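Local coordinates for designed protein 5L6HC3_1 (Synthetic construct, PDB 5IZS), which is a computationally designed helical hairpin that assembles into a homotrimer, with specificity designed to come from modular hydrogen-bond networks, and has no known natural activity, at residues C[22-27]-C[60-65]; C[40-45]-C[49-54]; C[15-20]-C[71-76]. All coordinates share one frame; numbering follows the deposited sequence.

Interaction 1. Residues C[22-27]-C[60-65]; sequences LEAVAR and KRIVEE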
loop_
_atom_site.group_PDB
_atom_site.type_symbol
_atom_site.label_atom_id
_atom_site.label_comp_id
_atom_site.label_asym_id
_atom_site.label_seq_id
_atom_site.Cartn_x
_atom_site.Cartn_y
_atom_site.Cartn_z
ATOM N N LEU C 22 5.935 1.914 -0.535
ATOM C CA LEU C 22 5.638 1.412 -1.871
ATOM C C LEU C 22 6.334 0.075 -2.088
ATOM O O LEU C 22 5.767 -0.845 -2.679
ATOM C CB LEU C 22 6.073 2.412 -2.942
ATOM C CG LEU C 22 5.726 2.011 -4.378
ATOM C CD1 LEU C 22 4.217 1.922 -4.561
ATOM C CD2 LEU C 22 6.340 2.984 -5.376
ATOM N N GLU C 23 7.567 -0.018 -1.599
ATOM C CA GLU C 23 8.336 -1.252 -1.661
ATOM C C GLU C 23 7.622 -2.360 -0.892
ATOM O O GLU C 23 7.626 -3.517 -1.308
ATOM C CB GLU C 23 9.742 -1.033 -1.105
ATOM C CG GLU C 23 10.615 -2.272 -1.103
ATOM C CD GLU C 23 12.019 -1.983 -0.616
ATOM O OE1 GLU C 23 12.643 -1.038 -1.140
ATOM O OE2 GLU C 23 12.493 -2.698 0.293
ATOM N N ALA C 24 6.995 -1.991 0.221
ATOM C CA ALA C 24 6.211 -2.931 1.016
ATOM C C ALA C 24 4.981 -3.398 0.242
ATOM O O ALA C 24 4.679 -4.588 0.194
ATOM C CB ALA C 24 5.802 -2.298 2.338
ATOM N N VAL C 25 4.287 -2.447 -0.373
ATOM C CA VAL C 25 3.102 -2.739 -1.168
ATOM C C VAL C 25 3.437 -3.624 -2.366
ATOM O O VAL C 25 2.695 -4.551 -2.693
ATOM C CB VAL C 25 2.428 -1.437 -1.646
ATOM C CG1 VAL C 25 1.603 -1.673 -2.902
ATOM C CG2 VAL C 25 1.576 -0.848 -0.531
ATOM N N ALA C 26 4.567 -3.342 -3.006
ATOM C CA ALA C 26 5.027 -4.130 -4.145
ATOM C C ALA C 26 5.316 -5.578 -3.751
ATOM O O ALA C 26 4.945 -6.509 -4.469
ATOM C CB ALA C 26 6.263 -3.493 -4.760
ATOM N N ARG C 27 5.973 -5.758 -2.607
ATOM C CA ARG C 27 6.311 -7.092 -2.110
ATOM C C ARG C 27 5.062 -7.885 -1.747
ATOM O O ARG C 27 4.963 -9.072 -2.053
ATOM C CB ARG C 27 7.236 -7.004 -0.893
ATOM C CG ARG C 27 8.721 -6.956 -1.229
ATOM C CD ARG C 27 9.558 -6.681 0.017
ATOM N NE ARG C 27 9.981 -7.903 0.699
ATOM C CZ ARG C 27 10.326 -7.957 1.982
ATOM N NH1 ARG C 27 10.279 -6.859 2.729
ATOM N NH2 ARG C 27 10.705 -9.107 2.524
ATOM N N LYS C 60 3.060 -10.320 7.444
ATOM C CA LYS C 60 3.148 -9.666 8.747
ATOM C C LYS C 60 4.527 -9.051 8.967
ATOM O O LYS C 60 4.640 -7.941 9.482
ATOM C CB LYS C 60 2.833 -10.650 9.877
ATOM C CG LYS C 60 2.805 -10.013 11.268
ATOM C CD LYS C 60 2.448 -11.027 12.349
ATOM C CE LYS C 60 3.605 -11.973 12.635
ATOM N NZ LYS C 60 3.121 -13.312 13.075
ATOM N N ARG C 61 5.573 -9.776 8.572
ATOM C CA ARG C 61 6.941 -9.286 8.721
ATOM C C ARG C 61 7.169 -8.021 7.901
ATOM O O ARG C 61 7.779 -7.068 8.378
ATOM C CB ARG C 61 7.953 -10.359 8.313
ATOM C CG ARG C 61 8.720 -10.948 9.485
ATOM C CD ARG C 61 9.893 -11.787 9.009
ATOM N NE ARG C 61 9.474 -12.815 8.063
ATOM C CZ ARG C 61 8.730 -13.865 8.390
ATOM N NH1 ARG C 61 8.313 -14.018 9.640
ATOM N NH2 ARG C 61 8.396 -14.755 7.466
ATOM N N ILE C 62 6.663 -8.020 6.673
ATOM C CA ILE C 62 6.787 -6.871 5.783
ATOM C C ILE C 62 6.102 -5.633 6.360
ATOM O O ILE C 62 6.663 -4.537 6.340
ATOM C CB ILE C 62 6.209 -7.196 4.396
ATOM C CG1 ILE C 62 7.207 -8.051 3.616
ATOM C CG2 ILE C 62 5.895 -5.928 3.622
ATOM C CD1 ILE C 62 6.560 -8.992 2.638
ATOM N N VAL C 63 4.897 -5.817 6.887
ATOM C CA VAL C 63 4.172 -4.730 7.532
ATOM C C VAL C 63 4.936 -4.212 8.747
ATOM O O VAL C 63 5.080 -3.001 8.924
ATOM C CB VAL C 63 2.755 -5.171 7.956
ATOM C CG1 VAL C 63 2.209 -4.281 9.070
ATOM C CG2 VAL C 63 1.825 -5.170 6.750
ATOM N N GLU C 64 5.440 -5.127 9.570
ATOM C CA GLU C 64 6.200 -4.748 10.759
ATOM C C GLU C 64 7.518 -4.063 10.396
ATOM O O GLU C 64 7.952 -3.137 11.084
ATOM C CB GLU C 64 6.459 -5.971 11.636
ATOM C CG GLU C 64 5.305 -6.289 12.570
ATOM C CD GLU C 64 5.356 -7.704 13.105
ATOM O OE1 GLU C 64 6.292 -8.447 12.743
ATOM O OE2 GLU C 64 4.452 -8.075 13.883
ATOM N N GLU C 65 8.145 -4.512 9.311
ATOM C CA GLU C 65 9.347 -3.859 8.798
ATOM C C GLU C 65 9.048 -2.411 8.419
ATOM O O GLU C 65 9.861 -1.518 8.652
ATOM C CB GLU C 65 9.905 -4.610 7.587
ATOM C CG GLU C 65 10.656 -5.884 7.933
ATOM C CD GLU C 65 10.975 -6.729 6.711
ATOM O OE1 GLU C 65 10.910 -6.204 5.579
ATOM O OE2 GLU C 65 11.282 -7.928 6.885
#
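Arg27 reaches across from helix 6-41 and lays its guanidinium over Ile62, whose CG1 sits 3.4 Å above the plane, displaced toward the rim. The edge of the same group serves Glu65: NH1 donates to OE1 at 3.0 Å, a salt bridge with an N-H...O angle of 157°. The oxygen lies in the guanidinium plane and is met on its syn side, the two flat groups lying nearly coplanar. On its other branch, Ile62 CG2 rests 3.9 Å from Ala24 CB; the CA atoms of Ala24 and Ile62 are 6.2 Å apart, a close approach consistent with the small alanine. These are facing turns of the antiparallel helical hairpin, their local axes 9.8 Å apart at closest and running at 175° to each other. Ile62 is split between two tasks because CG1 stands beside its own backbone N (chi1 -78°), facing Arg27, while CG2 turns to Ala24. Shortened to alanine, this position would lose CG1 and CG2, and the guanidinium would probably be left without apolar support, with a gap opened beside Ala24. Further out, Leu28 and Leu31 of helix 6-41 also pack on Ile62. Val25 meets Val25 of the third subunit, and Ala26 packs on Val63 of the second.

Interaction 2. Residues C[40-45]-C[49-54]; sequences SELTDE and REEIRK
Glu45 and Arg49 meet one helical turn apart, joined by a backbone hydrogen bond from Arg49 N to Glu45 O at 2.8 Å with an N-H...O angle of 159°. Their side chains add an electrostatic approach that stops short of a salt bridge, Glu45 OE2 lying 4.5 Å from Arg49 NH1. The arginine bends at chi3 (-57°), folding its guanidinium back so that Glu45 O lies over one face, toward the rim, 3.7 Å above the plane. The carboxylate and guanidinium planes are inclined by 38°, and the two side chains run roughly perpendicular.

The contact belongs to the helix-loop-helix turn of the hairpin: Leu42 is the first residue to leave the helical conformation after helix 6-41, and Asp44 is the N-cap of helix 45-82, its OD1 making a weak hydrogen bond to Lys46 N.

Apolar packing adds one contact near the turn. Leu42 CD1 lies 4.0 Å from Glu51 CG, the aliphatic part of the glutamate serving as the surface, and Leu42 also rests on Thr47 and Ile48. Lys54 NZ is modelled implausibly close to Glu51 OE1, so the detail of that ion pair is doubtful.

Between subunits, Glu41 OE2 forms a salt bridge with Arg49 NH1 of the second subunit, and Ser40 OG is hydrogen-bonded to Glu45 OE2 of that chain.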
loop_
_atom_site.group_PDB
_atom_site.type_symbol
_atom_site.label_atom_id
_atom_site.label_comp_id
_atom_site.label_asym_id
_atom_site.label_seq_id
_atom_site.Cartn_x
_atom_site.Cartn_y
_atom_site.Cartn_z
ATOM N N SER C 40 -4.283 -22.348 -7.430
ATOM C CA SER C 40 -4.874 -22.956 -8.616
ATOM C C SER C 40 -4.157 -24.258 -8.971
ATOM O O SER C 40 -4.747 -25.164 -9.559
ATOM C CB SER C 40 -4.819 -21.991 -9.801
ATOM O OG SER C 40 -3.480 -21.784 -10.225
ATOM N N GLU C 41 -2.885 -24.344 -8.593
ATOM C CA GLU C 41 -2.037 -25.484 -8.939
ATOM C C GLU C 41 -2.255 -26.687 -8.019
ATOM O O GLU C 41 -2.090 -27.833 -8.436
ATOM C CB GLU C 41 -0.561 -25.073 -8.901
ATOM C CG GLU C 41 -0.129 -24.097 -9.992
ATOM C CD GLU C 41 1.229 -23.466 -9.708
ATOM O OE1 GLU C 41 1.668 -23.503 -8.540
ATOM O OE2 GLU C 41 1.861 -22.938 -10.650
ATOM N N LEU C 42 -2.627 -26.423 -6.771
ATOM C CA LEU C 42 -2.724 -27.473 -5.760
ATOM C C LEU C 42 -4.165 -27.890 -5.469
ATOM O O LEU C 42 -5.087 -27.083 -5.566
ATOM C CB LEU C 42 -2.054 -27.009 -4.466
ATOM C CG LEU C 42 -0.621 -26.489 -4.602
ATOM C CD1 LEU C 42 -0.248 -25.590 -3.428
ATOM C CD2 LEU C 42 0.361 -27.643 -4.741
ATOM N N THR C 43 -4.345 -29.155 -5.100
ATOM C CA THR C 43 -5.652 -29.667 -4.694
ATOM C C THR C 43 -5.645 -30.193 -3.258
ATOM O O THR C 43 -6.697 -30.297 -2.629
ATOM C CB THR C 43 -6.139 -30.785 -5.634
ATOM O OG1 THR C 43 -5.066 -31.705 -5.879
ATOM C CG2 THR C 43 -6.613 -30.201 -6.961
ATOM N N ASP C 44 -4.464 -30.522 -2.738
ATOM C CA ASP C 44 -4.349 -30.928 -1.340
ATOM C C ASP C 44 -4.528 -29.711 -0.439
ATOM O O ASP C 44 -3.719 -28.788 -0.457
ATOM C CB ASP C 44 -3.000 -31.602 -1.065
ATOM C CG ASP C 44 -2.953 -32.299 0.294
ATOM O OD1 ASP C 44 -3.681 -31.883 1.221
ATOM O OD2 ASP C 44 -2.180 -33.270 0.439
ATOM N N GLU C 45 -5.588 -29.733 0.359
ATOM C CA GLU C 45 -5.944 -28.607 1.213
ATOM C C GLU C 45 -4.902 -28.332 2.300
ATOM O O GLU C 45 -4.659 -27.179 2.651
ATOM C CB GLU C 45 -7.311 -28.850 1.851
ATOM C CG GLU C 45 -7.906 -27.630 2.525
ATOM C CD GLU C 45 -8.232 -26.520 1.546
ATOM O OE1 GLU C 45 -8.564 -26.830 0.382
ATOM O OE2 GLU C 45 -8.150 -25.338 1.938
ATOM N N ARG C 49 -3.300 -24.784 2.756
ATOM C CA ARG C 49 -3.376 -24.079 4.034
ATOM C C ARG C 49 -1.988 -23.689 4.550
ATOM O O ARG C 49 -1.830 -22.665 5.217
ATOM C CB ARG C 49 -4.104 -24.928 5.079
ATOM C CG ARG C 49 -5.598 -25.096 4.826
ATOM C CD ARG C 49 -6.301 -25.678 6.044
ATOM N NE ARG C 49 -5.731 -26.960 6.449
ATOM C CZ ARG C 49 -6.223 -28.143 6.097
ATOM N NH1 ARG C 49 -7.303 -28.212 5.331
ATOM N NH2 ARG C 49 -5.639 -29.260 6.513
ATOM N N GLU C 50 -0.986 -24.508 4.239
ATOM C CA GLU C 50 0.396 -24.212 4.608
ATOM C C GLU C 50 0.940 -23.039 3.800
ATOM O O GLU C 50 1.652 -22.184 4.329
ATOM C CB GLU C 50 1.282 -25.440 4.409
ATOM C CG GLU C 50 2.769 -25.131 4.241
ATOM C CD GLU C 50 3.395 -24.511 5.478
ATOM O OE1 GLU C 50 2.978 -24.859 6.602
ATOM O OE2 GLU C 50 4.308 -23.672 5.324
ATOM N N GLU C 51 0.609 -23.005 2.512
ATOM C CA GLU C 51 0.998 -21.890 1.657
ATOM C C GLU C 51 0.362 -20.595 2.159
ATOM O O GLU C 51 0.961 -19.522 2.084
ATOM C CB GLU C 51 0.594 -22.153 0.206
ATOM C CG GLU C 51 1.214 -23.403 -0.407
ATOM C CD GLU C 51 2.718 -23.295 -0.597
ATOM O OE1 GLU C 51 3.262 -22.174 -0.496
ATOM O OE2 GLU C 51 3.361 -24.336 -0.850
ATOM N N ILE C 52 -0.858 -20.714 2.670
ATOM C CA ILE C 52 -1.587 -19.583 3.228
ATOM C C ILE C 52 -0.921 -19.080 4.506
ATOM O O ILE C 52 -0.722 -17.878 4.679
ATOM C CB ILE C 52 -3.052 -19.955 3.514
ATOM C CG1 ILE C 52 -3.818 -20.112 2.197
ATOM C CG2 ILE C 52 -3.720 -18.902 4.386
ATOM C CD1 ILE C 52 -5.165 -20.779 2.348
ATOM N N ARG C 53 -0.570 -20.008 5.391
ATOM C CA ARG C 53 0.125 -19.662 6.626
ATOM C C ARG C 53 1.480 -19.004 6.341
ATOM O O ARG C 53 1.893 -18.087 7.050
ATOM C CB ARG C 53 0.312 -20.907 7.497
ATOM C CG ARG C 53 1.078 -20.650 8.784
ATOM C CD ARG C 53 1.241 -21.923 9.593
ATOM N NE ARG C 53 2.503 -21.931 10.325
ATOM C CZ ARG C 53 2.892 -22.910 11.133
ATOM N NH1 ARG C 53 2.109 -23.964 11.322
ATOM N NH2 ARG C 53 4.061 -22.835 11.756
ATOM N N LYS C 54 2.160 -19.462 5.293
ATOM C CA LYS C 54 3.472 -18.924 4.937
ATOM C C LYS C 54 3.378 -17.478 4.448
ATOM O O LYS C 54 4.137 -16.618 4.887
ATOM C CB LYS C 54 4.135 -19.801 3.871
ATOM C CG LYS C 54 5.597 -19.464 3.585
ATOM C CD LYS C 54 6.167 -20.369 2.500
ATOM C CE LYS C 54 5.461 -20.165 1.168
ATOM N NZ LYS C 54 5.450 -21.414 0.354
#

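Interaction 3. Residues C[15-20]-C[71-76]; sequences IELARK and RRAKEE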
loop_
_atom_site.group_PDB
_atom_site.type_symbol
_atom_site.label_atom_id
_atom_site.label_comp_id
_atom_site.label_asym_id
_atom_site.label_seq_id
_atom_site.Cartn_x
_atom_site.Cartn_y
_atom_site.Cartn_z
ATOM N N ILE C 15 10.343 11.318 1.543
ATOM C CA ILE C 15 10.533 10.702 0.232
ATOM C C ILE C 15 11.050 9.281 0.392
ATOM O O ILE C 15 10.568 8.352 -0.261
ATOM C CB ILE C 15 11.506 11.518 -0.640
ATOM C CG1 ILE C 15 10.762 12.686 -1.285
ATOM C CG2 ILE C 15 12.130 10.648 -1.724
ATOM C CD1 ILE C 15 9.624 12.255 -2.188
ATOM N N GLU C 16 12.030 9.122 1.274
ATOM C CA GLU C 16 12.565 7.811 1.600
ATOM C C GLU C 16 11.459 6.954 2.215
ATOM O O GLU C 16 11.410 5.741 2.007
ATOM C CB GLU C 16 13.753 7.941 2.555
ATOM C CG GLU C 16 14.678 6.739 2.566
ATOM C CD GLU C 16 15.755 6.858 3.621
ATOM O OE1 GLU C 16 15.773 7.883 4.334
ATOM O OE2 GLU C 16 16.579 5.925 3.742
ATOM N N LEU C 17 10.549 7.607 2.935
ATOM C CA LEU C 17 9.470 6.925 3.640
ATOM C C LEU C 17 8.409 6.401 2.674
ATOM O O LEU C 17 7.928 5.278 2.823
ATOM C CB LEU C 17 8.834 7.861 4.670
ATOM C CG LEU C 17 7.988 7.235 5.779
ATOM C CD1 LEU C 17 8.739 6.084 6.411
ATOM C CD2 LEU C 17 7.632 8.281 6.829
ATOM N N ALA C 18 8.052 7.215 1.683
ATOM C CA ALA C 18 7.074 6.813 0.674
ATOM C C ALA C 18 7.586 5.627 -0.138
ATOM O O ALA C 18 6.824 4.723 -0.486
ATOM C CB ALA C 18 6.740 7.982 -0.243
ATOM N N ARG C 19 8.887 5.634 -0.420
ATOM C CA ARG C 19 9.530 4.562 -1.178
ATOM C C ARG C 19 9.442 3.218 -0.460
ATOM O O ARG C 19 9.094 2.204 -1.065
ATOM C CB ARG C 19 11.000 4.894 -1.447
ATOM C CG ARG C 19 11.234 5.982 -2.486
ATOM C CD ARG C 19 12.490 5.685 -3.301
ATOM N NE ARG C 19 13.033 6.879 -3.947
ATOM C CZ ARG C 19 12.609 7.364 -5.110
ATOM N NH1 ARG C 19 11.627 6.762 -5.768
ATOM N NH2 ARG C 19 13.166 8.456 -5.613
ATOM N N LYS C 20 9.768 3.219 0.830
ATOM C CA LYS C 20 9.764 1.995 1.625
ATOM C C LYS C 20 8.362 1.398 1.690
ATOM O O LYS C 20 8.193 0.183 1.594
ATOM C CB LYS C 20 10.291 2.261 3.036
ATOM C CG LYS C 20 10.330 1.026 3.927
ATOM C CD LYS C 20 11.048 -0.130 3.252
ATOM C CE LYS C 20 11.060 -1.371 4.128
ATOM N NZ LYS C 20 11.706 -2.528 3.450
ATOM N N ARG C 71 8.709 4.441 12.564
ATOM C CA ARG C 71 9.200 4.827 13.885
ATOM C C ARG C 71 10.573 5.485 13.770
ATOM O O ARG C 71 10.920 6.350 14.573
ATOM C CB ARG C 71 9.274 3.621 14.830
ATOM C CG ARG C 71 7.950 3.237 15.480
ATOM C CD ARG C 71 8.121 2.063 16.444
ATOM N NE ARG C 71 6.838 1.469 16.817
ATOM C CZ ARG C 71 6.704 0.309 17.453
ATOM N NH1 ARG C 71 7.777 -0.396 17.792
ATOM N NH2 ARG C 71 5.495 -0.152 17.746
ATOM N N ARG C 72 11.353 5.076 12.772
ATOM C CA ARG C 72 12.662 5.684 12.561
ATOM C C ARG C 72 12.498 7.095 12.031
ATOM O O ARG C 72 13.136 8.021 12.526
ATOM C CB ARG C 72 13.517 4.873 11.596
ATOM C CG ARG C 72 15.009 5.084 11.796
ATOM C CD ARG C 72 15.816 4.209 10.855
ATOM N NE ARG C 72 15.676 4.615 9.461
ATOM C CZ ARG C 72 16.318 4.032 8.456
ATOM N NH1 ARG C 72 17.142 3.021 8.695
ATOM N NH2 ARG C 72 16.142 4.460 7.213
ATOM N N ALA C 73 11.649 7.246 11.015
ATOM C CA ALA C 73 11.360 8.556 10.437
ATOM C C ALA C 73 10.844 9.534 11.492
ATOM O O ALA C 73 11.276 10.684 11.539
ATOM C CB ALA C 73 10.361 8.423 9.301
ATOM N N LYS C 74 9.928 9.065 12.338
ATOM C CA LYS C 74 9.406 9.863 13.445
ATOM C C LYS C 74 10.506 10.300 14.414
ATOM O O LYS C 74 10.566 11.466 14.805
ATOM C CB LYS C 74 8.329 9.086 14.203
ATOM C CG LYS C 74 7.955 9.699 15.546
ATOM C CD LYS C 74 6.770 8.987 16.182
ATOM C CE LYS C 74 5.453 9.620 15.761
ATOM N NZ LYS C 74 4.288 8.730 16.038
ATOM N N GLU C 75 11.375 9.371 14.799
ATOM C CA GLU C 75 12.443 9.690 15.740
ATOM C C GLU C 75 13.508 10.574 15.096
ATOM O O GLU C 75 14.011 11.506 15.723
ATOM C CB GLU C 75 13.083 8.414 16.287
ATOM C CG GLU C 75 14.097 8.649 17.400
ATOM C CD GLU C 75 15.499 8.921 16.877
ATOM O OE1 GLU C 75 15.717 8.803 15.652
ATOM O OE2 GLU C 75 16.385 9.257 17.690
ATOM N N GLU C 76 13.866 10.262 13.853
ATOM C CA GLU C 76 14.853 11.054 13.126
ATOM C C GLU C 76 14.337 12.473 12.920
ATOM O O GLU C 76 15.106 13.434 12.952
ATOM C CB GLU C 76 15.191 10.414 11.779
ATOM C CG GLU C 76 16.113 9.205 11.866
ATOM C CD GLU C 76 16.675 8.808 10.512
ATOM O OE1 GLU C 76 17.342 9.651 9.874
ATOM O OE2 GLU C 76 16.439 7.660 10.080
#
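Facing turns of the two long helices of the hairpin meet where Leu17 packs on Ala73, toward the end of the bundle that holds both chain termini. Leu17 straddles the alanine methyl with both branches: CD2 is 3.7 Å from Ala73 CB and CD1 4.1 Å from it. The leucine gets there with CG anti to the backbone N (chi1 -162°), which carries the fork across the gap between the helices. Leu17 and Ala73 also have the nearest CA atoms of the pair, 7.2 Å apart.

This buried pair forms part of the apolar interior of the trimeric helical bundle: Ile15 of the third subunit packs on both Leu17 and Ala73, while within the chain Leu17 also touches Ile70 and Ala73 touches Leu13.

Beside this pair, exposed charged side chains of the two helices meet in a salt-bridge network of Glu16, Arg72 and Glu76. Glu16 OE2 approaches the edge of the Arg72 guanidinium at NH2, near its plane, in a long salt bridge of 3.8 Å; the two side chains cross at about a right angle, with their flat groups inclined by 48°. The arginine probably offsets the repulsion between the two carboxylates, Glu16 OE1 and Glu76 OE2 being 5.8 Å apart. Arg72 bends at chi3 (68°), and its NE also pairs with Glu76 OE2 at 3.2 Å. That oxygen lies well out of the guanidinium plane, so the attraction is between charges alone.

From the N terminus, the chain first reaches the 15-20 segment of interaction 3, then 22-27 of interaction 1, and ends helix 6-41 within 40-45 of interaction 2. After the turn, helix 45-82 meets the partner segments in reverse order: 49-54, 60-65 and 71-76. Interaction 2 therefore closes the shortest loop, interaction 1 encloses it and interaction 3 encloses both, with no crossing, as expected for an antiparallel hairpin. Interaction 1 lies near the middle, while interactions 2 and 3 lie on opposite sides of the chain's centre, their own centres about 35 Å apart. All three join the same two helices and border the second subunit.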